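Local coordinates for protein putative mandelate racemase/muconate lactonizing enzyme (Bordetella bronchiseptica, PDB 3DDM) that is of unknown function but belongs to the mandelate racemase/muconate lactonizing enzyme family, joining an enolase-type N-terminal domain to a TIM-barrel-like domain, at residues 268-273 and 296-301; 302-307 and 329-334; 145-150 and 322-327; 228-233 and 250-255; 88-93 and 287-292. The protein carries 1 engineered substitution. One frame throughout, in Å; residues are numbered along the deposited sequence.

Contact 1: residues 268-273 and 296-301; sequences TALAAR and RAVVAA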
# COMPACT_ATOMS: atom_id res chain seq x y z
N THR A 268 13.63 -14.54 -6.63
CA THR A 268 14.64 -14.27 -5.62
C THR A 268 14.59 -15.32 -4.51
O THR A 268 15.62 -15.83 -4.09
CB THR A 268 14.42 -12.88 -4.99
OG1 THR A 268 14.64 -11.88 -5.98
CG2 THR A 268 15.36 -12.67 -3.81
N ALA A 269 13.38 -15.62 -4.05
CA ALA A 269 13.19 -16.62 -3.01
C ALA A 269 13.69 -17.96 -3.53
O ALA A 269 14.38 -18.69 -2.83
CB ALA A 269 11.73 -16.71 -2.63
N LEU A 270 13.33 -18.26 -4.77
CA LEU A 270 13.72 -19.51 -5.41
C LEU A 270 15.24 -19.58 -5.58
O LEU A 270 15.86 -20.63 -5.36
CB LEU A 270 13.04 -19.60 -6.78
CG LEU A 270 12.74 -21.02 -7.27
CD1 LEU A 270 11.78 -21.71 -6.30
CD2 LEU A 270 12.13 -20.95 -8.66
N ALA A 271 15.84 -18.46 -5.98
CA ALA A 271 17.27 -18.38 -6.19
C ALA A 271 18.09 -18.71 -4.95
O ALA A 271 19.23 -19.18 -5.06
CB ALA A 271 17.64 -16.98 -6.68
N ALA A 272 17.52 -18.48 -3.77
CA ALA A 272 18.21 -18.73 -2.51
C ALA A 272 17.89 -20.06 -1.86
O ALA A 272 18.74 -20.69 -1.24
CB ALA A 272 17.92 -17.60 -1.54
N ARG A 273 16.64 -20.50 -1.99
CA ARG A 273 16.22 -21.77 -1.40
C ARG A 273 16.36 -21.77 0.13
O ARG A 273 16.58 -22.81 0.75
CB ARG A 273 17.03 -22.93 -2.01
CG ARG A 273 16.95 -23.00 -3.53
CD ARG A 273 17.89 -24.06 -4.08
NE ARG A 273 17.40 -25.40 -3.80
CZ ARG A 273 16.45 -26.00 -4.51
NH1 ARG A 273 15.91 -25.37 -5.56
NH2 ARG A 273 16.04 -27.22 -4.18
N ARG A 296 4.42 -24.33 -9.91
CA ARG A 296 5.01 -25.41 -10.68
C ARG A 296 6.52 -25.32 -10.55
O ARG A 296 7.20 -26.33 -10.33
CB ARG A 296 4.58 -25.32 -12.15
CG ARG A 296 3.23 -25.95 -12.40
CD ARG A 296 2.80 -25.91 -13.86
NE ARG A 296 1.53 -26.61 -14.03
CZ ARG A 296 0.79 -26.59 -15.13
NH1 ARG A 296 1.19 -25.90 -16.19
NH2 ARG A 296 -0.36 -27.27 -15.17
N ALA A 297 7.04 -24.10 -10.65
CA ALA A 297 8.47 -23.85 -10.53
C ALA A 297 8.99 -24.34 -9.19
O ALA A 297 10.04 -24.97 -9.11
CB ALA A 297 8.75 -22.37 -10.69
N VAL A 298 8.25 -24.06 -8.12
CA VAL A 298 8.65 -24.48 -6.78
C VAL A 298 8.76 -26.00 -6.67
O VAL A 298 9.74 -26.53 -6.14
CB VAL A 298 7.66 -23.96 -5.70
CG1 VAL A 298 7.87 -24.69 -4.38
CG2 VAL A 298 7.83 -22.45 -5.51
N VAL A 299 7.74 -26.70 -7.15
CA VAL A 299 7.73 -28.16 -7.08
C VAL A 299 8.82 -28.78 -7.96
O VAL A 299 9.47 -29.75 -7.56
CB VAL A 299 6.35 -28.72 -7.47
CG1 VAL A 299 6.44 -30.23 -7.65
CG2 VAL A 299 5.34 -28.38 -6.39
N ALA A 300 9.03 -28.21 -9.14
CA ALA A 300 10.07 -28.71 -10.04
C ALA A 300 11.46 -28.48 -9.43
O ALA A 300 12.38 -29.27 -9.65
CB ALA A 300 9.97 -28.00 -11.40
N ALA A 301 11.61 -27.42 -8.65
CA ALA A 301 12.89 -27.12 -8.02
C ALA A 301 13.17 -27.98 -6.80
O ALA A 301 14.12 -27.72 -6.06
CB ALA A 301 12.95 -25.65 -7.65
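Leu270 reaches from helix 263-272 onto the C-terminal end of helix 287-300 and meets three side chains, Ala297 and Val298 of its last turns and Ala301 just beyond. Both helices belong to the TIM-barrel-like domain, where they follow each other around the barrel with strand 275-278 between them in the chain. The isobutyl group is split between its partners. Leu270 CD1 lies 4.1 Å from Val298 CG2 and 4.3 Å from Ala301 CB, while Leu270 CD2 turns to Ala297 CB at 4.2 Å. CG of Leu270 stands anti to the backbone N (chi1 -150°). The Leu270 and Val298 side chains cross obliquely, and both also touch Met278 of strand 275-278, so the sheet lies beneath this apolar centre.

Farther out the contact becomes polar. Arg273, the residue with positive phi that follows helix 263-272, has its chain bent at chi3, which turns NE aside; the guanidinium beyond meets Ala301. NH1 of Arg273 also lies 3.6 Å from Ala301 CB, and the same arginine touches Leu303 in the next loop. Its grip is end-on, both terminal nitrogens donating hydrogen bonds to one acceptor in the guanidinium plane: Arg273 NH1 to Ala301 O at 3.0 Å, on a lone pair, and Arg273 NH2 to Ala301 O at 2.7 Å, nearly opposite the carbonyl carbon and the straighter of the two (153° against 137°).

Contact 2: residues 302-307 and 329-334; sequences GLRYCP and LASPGL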
# COMPACT_ATOMS: atom_id res chain seq x y z
N GLY A 302 12.33 -28.99 -6.57
CA GLY A 302 12.53 -29.86 -5.43
C GLY A 302 12.09 -29.29 -4.10
O GLY A 302 12.53 -29.74 -3.05
N LEU A 303 11.20 -28.29 -4.13
CA LEU A 303 10.70 -27.69 -2.90
C LEU A 303 9.20 -27.94 -2.75
O LEU A 303 8.54 -28.33 -3.71
CB LEU A 303 11.00 -26.20 -2.93
CG LEU A 303 12.47 -25.87 -3.16
CD1 LEU A 303 12.64 -24.37 -3.34
CD2 LEU A 303 13.31 -26.37 -1.99
N ARG A 304 8.66 -27.73 -1.55
CA ARG A 304 7.23 -27.94 -1.30
C ARG A 304 6.39 -26.71 -1.57
O ARG A 304 6.79 -25.59 -1.25
CB ARG A 304 6.96 -28.33 0.16
CG ARG A 304 7.62 -29.58 0.66
CD ARG A 304 7.15 -29.88 2.08
NE ARG A 304 5.73 -30.21 2.13
CZ ARG A 304 5.09 -30.57 3.23
NH1 ARG A 304 5.74 -30.65 4.39
NH2 ARG A 304 3.79 -30.88 3.18
N TYR A 305 5.21 -26.93 -2.14
CA TYR A 305 4.26 -25.86 -2.39
C TYR A 305 3.04 -26.16 -1.51
O TYR A 305 2.25 -27.05 -1.82
CB TYR A 305 3.84 -25.83 -3.86
CG TYR A 305 2.55 -25.09 -4.08
CD1 TYR A 305 2.39 -23.77 -3.64
CD2 TYR A 305 1.48 -25.70 -4.74
CE1 TYR A 305 1.19 -23.07 -3.85
CE2 TYR A 305 0.27 -25.01 -4.95
CZ TYR A 305 0.14 -23.69 -4.51
OH TYR A 305 -1.03 -22.99 -4.74
N CYS A 306 2.91 -25.43 -0.41
CA CYS A 306 1.80 -25.63 0.51
C CYS A 306 1.02 -24.35 0.73
O CYS A 306 1.36 -23.56 1.60
CB CYS A 306 2.31 -26.15 1.85
SG CYS A 306 3.07 -27.78 1.75
N PRO A 307 -0.04 -24.14 -0.06
CA PRO A 307 -0.86 -22.93 0.07
C PRO A 307 -1.80 -23.00 1.28
O PRO A 307 -2.00 -24.06 1.89
CB PRO A 307 -1.62 -22.89 -1.26
CG PRO A 307 -1.85 -24.34 -1.54
CD PRO A 307 -0.52 -25.00 -1.17
N LEU A 329 5.89 -33.38 -5.89
CA LEU A 329 6.68 -34.54 -6.28
C LEU A 329 7.46 -35.00 -5.06
O LEU A 329 7.27 -36.11 -4.56
CB LEU A 329 7.64 -34.15 -7.41
CG LEU A 329 7.01 -33.33 -8.55
CD1 LEU A 329 8.11 -32.87 -9.51
CD2 LEU A 329 5.95 -34.15 -9.29
N ALA A 330 8.34 -34.13 -4.58
CA ALA A 330 9.15 -34.44 -3.41
C ALA A 330 8.21 -34.78 -2.25
O ALA A 330 8.09 -35.95 -1.86
CB ALA A 330 10.03 -33.24 -3.05
N SER A 331 7.54 -33.75 -1.71
CA SER A 331 6.61 -33.91 -0.59
C SER A 331 5.20 -33.41 -0.94
O SER A 331 5.03 -32.29 -1.44
CB SER A 331 7.13 -33.14 0.64
OG SER A 331 8.47 -33.50 0.97
N PRO A 332 4.17 -34.23 -0.65
CA PRO A 332 2.76 -33.89 -0.92
C PRO A 332 2.37 -32.52 -0.38
O PRO A 332 2.59 -32.23 0.79
CB PRO A 332 2.00 -35.01 -0.22
CG PRO A 332 2.92 -36.16 -0.33
CD PRO A 332 4.27 -35.55 -0.02
N GLY A 333 1.79 -31.68 -1.23
CA GLY A 333 1.40 -30.36 -0.78
C GLY A 333 0.18 -30.40 0.12
O GLY A 333 -0.70 -31.24 -0.05
N LEU A 334 0.11 -29.48 1.08
CA LEU A 334 -1.04 -29.44 1.98
C LEU A 334 -1.69 -28.07 1.95
O LEU A 334 -1.00 -27.05 2.02
CB LEU A 334 -0.61 -29.78 3.41
CG LEU A 334 -0.05 -31.19 3.63
CD1 LEU A 334 -0.05 -31.52 5.10
CD2 LEU A 334 -0.89 -32.21 2.88
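Arg304 sets its CG anti to its own carbonyl carbon (chi1 -60°), and a bend at chi3 (66°) turns NE aside. The chain lies on Ser331, and NH2 meets Pro332 O and Leu334 CG. The two segments run almost parallel at one joint of the barrel, where strand 304-309 pairs with strand 334-338 a little farther on, through a backbone bond between Pro307 and Gly336. Before that pairing begins, side chains do much of the joining. CD of Arg304 lies 3.6 Å from Ser331 CB, and CG and NE keep a similar separation from the same carbon. Arg304 NH2 donates to Pro332 O at 3.0 Å; the acceptor is tilted out of the guanidinium plane, and CG of Leu334 sits at the guanidinium edge. The other terminal nitrogen, NH1, forms a long, weak ion pair with Asp228, just ahead of strand 229-231.

Gly302 is the C-prime residue of a Schellman motif that ends helix 287-300 and leads into the strand; its carbonyl oxygen lies 4.3 Å from Ala330 CB. Farther along, Gly333 presents a bare CA to the Tyr305 carbonyl, with CA 3.6 Å from Tyr305 O in a CA-H...O contact. Within the first segment, CD of Pro307 lies over the centre of one face of the Tyr305 ring. The backbone N of the residue after Gly333 donates to a sulfur across the gap, Leu334 N to Cys306 SG at 3.5 Å.

Contact 3: residues 145-150 and 322-327; sequences DRIGVY and LLAAVP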
# COMPACT_ATOMS: atom_id res chain seq x y z
N ASP A 145 -7.97 -34.78 -8.22
CA ASP A 145 -8.75 -33.81 -7.45
C ASP A 145 -8.67 -34.06 -5.94
O ASP A 145 -9.39 -33.42 -5.17
CB ASP A 145 -10.21 -33.86 -7.89
CG ASP A 145 -10.90 -35.14 -7.44
OD1 ASP A 145 -10.28 -36.22 -7.55
OD2 ASP A 145 -12.07 -35.06 -6.98
N ARG A 146 -7.82 -34.98 -5.52
CA ARG A 146 -7.71 -35.29 -4.10
C ARG A 146 -6.50 -34.57 -3.50
O ARG A 146 -5.39 -34.69 -4.01
CB ARG A 146 -7.60 -36.81 -3.90
CG ARG A 146 -7.33 -37.24 -2.46
CD ARG A 146 -7.81 -38.67 -2.16
NE ARG A 146 -7.12 -39.72 -2.92
CZ ARG A 146 -5.83 -40.05 -2.79
NH1 ARG A 146 -5.06 -39.42 -1.92
NH2 ARG A 146 -5.31 -41.02 -3.54
N ILE A 147 -6.73 -33.83 -2.43
CA ILE A 147 -5.65 -33.10 -1.78
C ILE A 147 -5.70 -33.20 -0.25
O ILE A 147 -6.73 -33.50 0.33
CB ILE A 147 -5.66 -31.60 -2.18
CG1 ILE A 147 -6.88 -30.91 -1.60
CG2 ILE A 147 -5.65 -31.45 -3.70
CD1 ILE A 147 -7.03 -29.46 -2.03
N GLY A 148 -4.56 -32.94 0.39
CA GLY A 148 -4.51 -32.97 1.84
C GLY A 148 -4.73 -31.57 2.41
O GLY A 148 -4.58 -30.57 1.70
N VAL A 149 -5.10 -31.50 3.69
CA VAL A 149 -5.32 -30.22 4.34
C VAL A 149 -4.76 -30.24 5.76
O VAL A 149 -4.38 -31.30 6.28
CB VAL A 149 -6.83 -29.87 4.45
CG1 VAL A 149 -7.47 -29.92 3.09
CG2 VAL A 149 -7.53 -30.82 5.39
N TYR A 150 -4.69 -29.06 6.38
CA TYR A 150 -4.21 -28.95 7.75
C TYR A 150 -4.97 -27.83 8.46
O TYR A 150 -5.37 -26.85 7.84
CB TYR A 150 -2.68 -28.72 7.81
CG TYR A 150 -2.14 -27.36 7.36
CD1 TYR A 150 -1.75 -27.14 6.03
CD2 TYR A 150 -2.00 -26.31 8.28
CE1 TYR A 150 -1.22 -25.90 5.63
CE2 TYR A 150 -1.48 -25.07 7.89
CZ TYR A 150 -1.09 -24.87 6.57
OH TYR A 150 -0.57 -23.65 6.19
N LEU A 322 -5.79 -25.04 -7.22
CA LEU A 322 -4.42 -24.85 -7.64
C LEU A 322 -3.55 -25.98 -7.09
O LEU A 322 -2.77 -26.57 -7.83
CB LEU A 322 -3.88 -23.49 -7.19
CG LEU A 322 -2.45 -23.21 -7.67
CD1 LEU A 322 -2.31 -23.62 -9.13
CD2 LEU A 322 -2.13 -21.76 -7.50
N LEU A 323 -3.70 -26.29 -5.80
CA LEU A 323 -2.91 -27.37 -5.20
C LEU A 323 -3.15 -28.71 -5.89
O LEU A 323 -2.24 -29.54 -5.98
CB LEU A 323 -3.23 -27.51 -3.71
CG LEU A 323 -2.50 -28.68 -3.03
CD1 LEU A 323 -0.98 -28.52 -3.19
CD2 LEU A 323 -2.88 -28.73 -1.56
N ALA A 324 -4.37 -28.93 -6.36
CA ALA A 324 -4.68 -30.18 -7.04
C ALA A 324 -3.95 -30.20 -8.38
O ALA A 324 -3.45 -31.24 -8.81
CB ALA A 324 -6.20 -30.31 -7.24
N ALA A 325 -3.89 -29.05 -9.03
CA ALA A 325 -3.21 -28.94 -10.32
C ALA A 325 -1.69 -29.06 -10.16
O ALA A 325 -1.00 -29.46 -11.10
CB ALA A 325 -3.58 -27.61 -10.99
N VAL A 326 -1.17 -28.72 -8.99
CA VAL A 326 0.27 -28.80 -8.71
C VAL A 326 0.44 -29.62 -7.44
O VAL A 326 0.85 -29.11 -6.39
CB VAL A 326 0.89 -27.41 -8.50
CG1 VAL A 326 2.40 -27.53 -8.40
CG2 VAL A 326 0.52 -26.49 -9.66
N PRO A 327 0.15 -30.92 -7.53
CA PRO A 327 0.20 -31.95 -6.49
C PRO A 327 1.47 -32.04 -5.64
O PRO A 327 1.40 -32.19 -4.42
CB PRO A 327 -0.06 -33.24 -7.27
CG PRO A 327 0.57 -32.95 -8.59
CD PRO A 327 0.07 -31.55 -8.86
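Ile147 lays its CG2 methyl on Ala324, 3.7 Å from Ala324 CA and 3.8 Å from Ala324 CB. In the barrel domain this places strand 146-154 against the last turn of helix 313-325, one of the helices packed around the barrel wall. CG1 of Ile147 takes the crowded position between the backbone N and the carbonyl carbon (chi1 68°), while CG2 stands anti to that carbon and meets the helix.

Leu323 comes in beside the alanine. Its CG is anti to the backbone N (chi1 177°), and CD2 of Leu323 lies 4.0 Å from Ile147 CB. The same methyl, Leu323 CD2, also lies 4.1 Å from Gly148 O, at the next residue of the strand. No hydrogen bond crosses between the segments, and the contact between them is mainly aliphatic. The neighbourhood is apolar as well: Ile147 also touches Ile360 of the antiparallel strand 359-361, and Leu323 rests on Tyr305 and Pro307 of strand 304-309.

The side chain of Asp145, just before the strand, leaves the backbone away from the helix, and OD2 is hydrogen-bonded to the backbone N of Gly363. What Asp145 gives the helix is its backbone, which passes over the small side chain of Ala324 with Asp145 CA 4.3 Å from Ala324 CB.

Contact 4: residues 228-233 and 250-255; sequences DWLEEP and APMPLA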
# COMPACT_ATOMS: atom_id res chain seq x y z
N ASP A 228 7.18 -29.75 10.52
CA ASP A 228 7.37 -29.93 9.09
C ASP A 228 7.96 -28.66 8.50
O ASP A 228 8.62 -28.70 7.46
CB ASP A 228 6.04 -30.24 8.40
CG ASP A 228 5.72 -31.72 8.39
OD1 ASP A 228 6.00 -32.40 9.41
OD2 ASP A 228 5.18 -32.20 7.36
N TRP A 229 7.69 -27.53 9.16
CA TRP A 229 8.22 -26.25 8.72
C TRP A 229 7.91 -25.12 9.71
O TRP A 229 6.93 -25.19 10.47
CB TRP A 229 7.69 -25.89 7.32
CG TRP A 229 6.29 -25.34 7.26
CD1 TRP A 229 5.85 -24.14 7.75
CD2 TRP A 229 5.17 -25.93 6.59
NE1 TRP A 229 4.52 -23.95 7.42
CE2 TRP A 229 4.08 -25.03 6.71
CE3 TRP A 229 4.98 -27.14 5.90
CZ2 TRP A 229 2.82 -25.30 6.17
CZ3 TRP A 229 3.72 -27.41 5.36
CH2 TRP A 229 2.66 -26.48 5.50
N LEU A 230 8.76 -24.10 9.71
CA LEU A 230 8.61 -22.94 10.58
C LEU A 230 8.21 -21.80 9.64
O LEU A 230 8.99 -21.38 8.78
CB LEU A 230 9.95 -22.64 11.26
CG LEU A 230 9.94 -22.08 12.68
CD1 LEU A 230 11.37 -21.79 13.12
CD2 LEU A 230 9.09 -20.82 12.72
N GLU A 231 6.99 -21.29 9.81
CA GLU A 231 6.51 -20.24 8.93
C GLU A 231 6.76 -18.81 9.37
O GLU A 231 6.53 -18.44 10.51
CB GLU A 231 5.02 -20.44 8.68
CG GLU A 231 4.51 -19.67 7.50
CD GLU A 231 3.05 -19.90 7.26
OE1 GLU A 231 2.66 -21.08 7.08
OE2 GLU A 231 2.29 -18.90 7.25
N GLU A 232 7.24 -18.01 8.41
CA GLU A 232 7.56 -16.61 8.61
C GLU A 232 8.24 -16.26 9.95
O GLU A 232 7.77 -15.38 10.68
CB GLU A 232 6.29 -15.76 8.43
CG GLU A 232 5.64 -15.87 7.06
CD GLU A 232 5.02 -14.55 6.59
OE1 GLU A 232 5.44 -14.04 5.54
OE2 GLU A 232 4.12 -14.02 7.28
N PRO A 233 9.37 -16.92 10.27
CA PRO A 233 10.08 -16.65 11.52
C PRO A 233 10.65 -15.23 11.57
O PRO A 233 10.83 -14.67 12.65
CB PRO A 233 11.17 -17.72 11.53
CG PRO A 233 11.50 -17.84 10.08
CD PRO A 233 10.13 -17.87 9.43
N ALA A 250 18.44 -23.60 11.44
CA ALA A 250 17.20 -24.26 11.80
C ALA A 250 17.20 -25.76 11.52
O ALA A 250 17.70 -26.21 10.49
CB ALA A 250 16.04 -23.60 11.08
N PRO A 251 16.65 -26.54 12.45
CA PRO A 251 16.58 -28.00 12.34
C PRO A 251 15.49 -28.38 11.34
O PRO A 251 15.54 -29.44 10.72
CB PRO A 251 16.20 -28.45 13.74
CG PRO A 251 16.44 -27.24 14.62
CD PRO A 251 16.10 -26.09 13.73
N MET A 252 14.50 -27.50 11.21
CA MET A 252 13.39 -27.74 10.30
C MET A 252 13.44 -26.76 9.15
O MET A 252 14.13 -25.74 9.22
CB MET A 252 12.05 -27.60 11.03
CG MET A 252 11.60 -26.15 11.31
SD MET A 252 12.64 -25.20 12.45
CE MET A 252 12.20 -25.95 14.00
N PRO A 253 12.72 -27.06 8.05
CA PRO A 253 12.74 -26.12 6.93
C PRO A 253 11.89 -24.87 7.21
O PRO A 253 11.00 -24.86 8.06
CB PRO A 253 12.22 -26.97 5.76
CG PRO A 253 11.34 -27.98 6.41
CD PRO A 253 12.13 -28.35 7.65
N LEU A 254 12.21 -23.81 6.48
CA LEU A 254 11.54 -22.53 6.61
C LEU A 254 10.46 -22.39 5.53
O LEU A 254 10.59 -22.93 4.43
CB LEU A 254 12.59 -21.42 6.47
CG LEU A 254 13.20 -20.83 7.76
CD1 LEU A 254 13.47 -21.90 8.79
CD2 LEU A 254 14.47 -20.11 7.40
N ALA A 255 9.39 -21.68 5.86
CA ALA A 255 8.30 -21.46 4.92
C ALA A 255 7.92 -19.98 4.86
O ALA A 255 8.08 -19.25 5.84
CB ALA A 255 7.10 -22.28 5.32
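Ala255 pushes its single methyl onto the indole of Trp229, a small bump under a broad plate. CB of Ala255 lies over one face of the five-membered ring, 3.7 Å from its centroid and 29° off the ring normal, a CH-pi contact; among the ring atoms, CD1 of Trp229 is nearest to this CB. A second bump is the Pro253 ring, whose CG lies beyond the oxygen of Asp228, toward the O rather than the C of that carbonyl, and 4.3 Å from Trp229 CB.

The other face of the pair is shaped by larger chains. Met252, bent at chi2 and chi3, folds its thioether against Leu230, with Met252 SD 3.7 Å from Leu230 CD1. Leu254 receives the corner of another ring, Pro233 CG standing 4.1 Å from Leu254 CG; both residues also rest on Trp243 and Leu246 of helix 240-249.

Between the two layers, three backbone bonds bind the strands in parallel register. Leu230 N donates to Pro253 O at 2.9 Å, Ala255 N to Leu230 O at 3.0 Å, and Glu232 N to Ala255 O at 3.0 Å. Glu231 points to the same face as Ala255; its OE1 takes a weak bond from Trp229 NE1 but is also held by Lys175 in a salt bridge and by Gln279. Strand 229-231, helix 240-249 and strand 254-256 together form the beta-alpha-beta unit from which TIM-type barrels are built.

Contact 5: residues 88-93 and 287-292; sequences DPAQAF and GFSGCL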
# COMPACT_ATOMS: atom_id res chain seq x y z
N ASP A 88 -6.68 -14.39 -23.20
CA ASP A 88 -6.96 -15.26 -22.06
C ASP A 88 -6.79 -14.49 -20.75
O ASP A 88 -6.42 -13.31 -20.77
CB ASP A 88 -6.02 -16.47 -22.08
CG ASP A 88 -4.59 -16.08 -22.34
OD1 ASP A 88 -4.13 -15.05 -21.81
OD2 ASP A 88 -3.91 -16.82 -23.07
N PRO A 89 -7.05 -15.14 -19.60
CA PRO A 89 -6.90 -14.44 -18.31
C PRO A 89 -5.47 -13.94 -18.06
O PRO A 89 -5.28 -12.85 -17.51
CB PRO A 89 -7.33 -15.51 -17.30
CG PRO A 89 -8.37 -16.28 -18.06
CD PRO A 89 -7.71 -16.45 -19.41
N ALA A 90 -4.48 -14.73 -18.46
CA ALA A 90 -3.09 -14.34 -18.27
C ALA A 90 -2.83 -12.97 -18.90
O ALA A 90 -2.16 -12.12 -18.31
CB ALA A 90 -2.17 -15.37 -18.88
N GLN A 91 -3.36 -12.75 -20.09
CA GLN A 91 -3.18 -11.49 -20.78
C GLN A 91 -3.88 -10.34 -20.04
O GLN A 91 -3.34 -9.24 -19.95
CB GLN A 91 -3.70 -11.59 -22.21
CG GLN A 91 -3.59 -10.30 -22.99
CD GLN A 91 -4.03 -10.46 -24.43
OE1 GLN A 91 -3.35 -11.09 -25.23
NE2 GLN A 91 -5.18 -9.88 -24.77
N ALA A 92 -5.07 -10.59 -19.51
CA ALA A 92 -5.80 -9.55 -18.77
C ALA A 92 -5.03 -9.25 -17.49
O ALA A 92 -5.04 -8.13 -16.99
CB ALA A 92 -7.22 -10.03 -18.43
N PHE A 93 -4.37 -10.26 -16.94
CA PHE A 93 -3.60 -10.07 -15.73
C PHE A 93 -2.43 -9.13 -16.02
O PHE A 93 -2.22 -8.14 -15.31
CB PHE A 93 -3.08 -11.40 -15.22
CG PHE A 93 -2.18 -11.28 -14.04
CD1 PHE A 93 -2.65 -10.72 -12.85
CD2 PHE A 93 -0.85 -11.71 -14.11
CE1 PHE A 93 -1.80 -10.58 -11.74
CE2 PHE A 93 0.00 -11.58 -13.01
CZ PHE A 93 -0.47 -11.01 -11.82
N GLY A 287 -3.05 -14.48 -8.63
CA GLY A 287 -4.18 -15.33 -8.96
C GLY A 287 -3.60 -16.57 -9.60
O GLY A 287 -2.46 -16.95 -9.31
N PHE A 288 -4.36 -17.21 -10.49
CA PHE A 288 -3.87 -18.41 -11.15
C PHE A 288 -2.80 -18.05 -12.18
O PHE A 288 -1.73 -18.66 -12.22
CB PHE A 288 -5.03 -19.13 -11.84
CG PHE A 288 -6.00 -19.75 -10.88
CD1 PHE A 288 -5.61 -20.82 -10.08
CD2 PHE A 288 -7.31 -19.29 -10.82
CE1 PHE A 288 -6.51 -21.44 -9.22
CE2 PHE A 288 -8.23 -19.89 -9.96
CZ PHE A 288 -7.83 -20.97 -9.16
N SER A 289 -3.10 -17.06 -13.00
CA SER A 289 -2.15 -16.62 -14.01
C SER A 289 -0.75 -16.44 -13.42
O SER A 289 0.24 -16.83 -14.03
CB SER A 289 -2.64 -15.31 -14.63
OG SER A 289 -3.97 -15.46 -15.08
N GLY A 290 -0.68 -15.86 -12.22
CA GLY A 290 0.61 -15.64 -11.60
C GLY A 290 1.14 -16.79 -10.76
O GLY A 290 2.31 -17.16 -10.88
N CYS A 291 0.28 -17.39 -9.94
CA CYS A 291 0.73 -18.46 -9.05
C CYS A 291 0.96 -19.85 -9.62
O CYS A 291 1.76 -20.60 -9.07
CB CYS A 291 -0.23 -18.55 -7.85
SG CYS A 291 -0.27 -17.05 -6.82
N LEU A 292 0.28 -20.21 -10.71
CA LEU A 292 0.49 -21.54 -11.28
C LEU A 292 1.97 -21.69 -11.66
O LEU A 292 2.63 -22.64 -11.23
CB LEU A 292 -0.40 -21.77 -12.51
CG LEU A 292 -0.28 -23.13 -13.22
CD1 LEU A 292 -0.55 -24.28 -12.24
CD2 LEU A 292 -1.27 -23.17 -14.42
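The Phe93 ring leans against Ser289 and Gly290 at the beginning of helix 287-300. Ring atoms CG and CD2 of Phe93 are each 4.1 Å from Ser289 CB, and CE2 of Phe93 is 4.3 Å from Gly290 CA, where a residue without a side chain lets the ring come close to the helix backbone. The aromatic is brought across by CG anti to the backbone N (chi1 175°), and it also touches Ile117 and Asp121 of helix 110-131. The other ring, that of Pro89, approaches with its CB 4.0 Å from Ser289 OG.

Ser289 packs against the first turn of helix 89-98, beside Pro89, Ala90 and Phe93. OG of Ser289 lies 3.5 Å from Ala90 CA, but no hydrogen bond spans the two segments: this hydroxyl is hydrogen-bonded to Asp121 OD2, so helix 110-131 serves as a third partner of the crossing. The turn it rests on is itself capped, with Asp88 at the N-cap and its OD1 accepting from Gln91 N at 3.0 Å.

The axes of the two short helical segments approach to 8.8 Å and cross almost perpendicularly, at -93°. One helix comes from the N-terminal domain and the other from the barrel domain, so this small crossing is part of the interdomain interface of the two-domain enolase-type architecture.

Overall arrangement
Contacts 1 to 4 lie in or against the barrel, and contact 5 joins it to the N-terminal domain. Contacts 2, 3 and 4 reach the same sheet; contacts 2 and 3 are closest, with centres about 10 Å apart, while the centres of contacts 4 and 5 are about 29 Å apart. Along the chain, contact 4 closes before contact 1 opens, and contact 1 before contact 2. Contact 3 spans from strand 146-154 to helix 313-325, enclosing contacts 1 and 4 and bringing together parts far apart in sequence. Helix 287-300 serves contact 5 at its start and contact 1 at its end, so one barrel helix links the domain interface to the packing on helix 263-272.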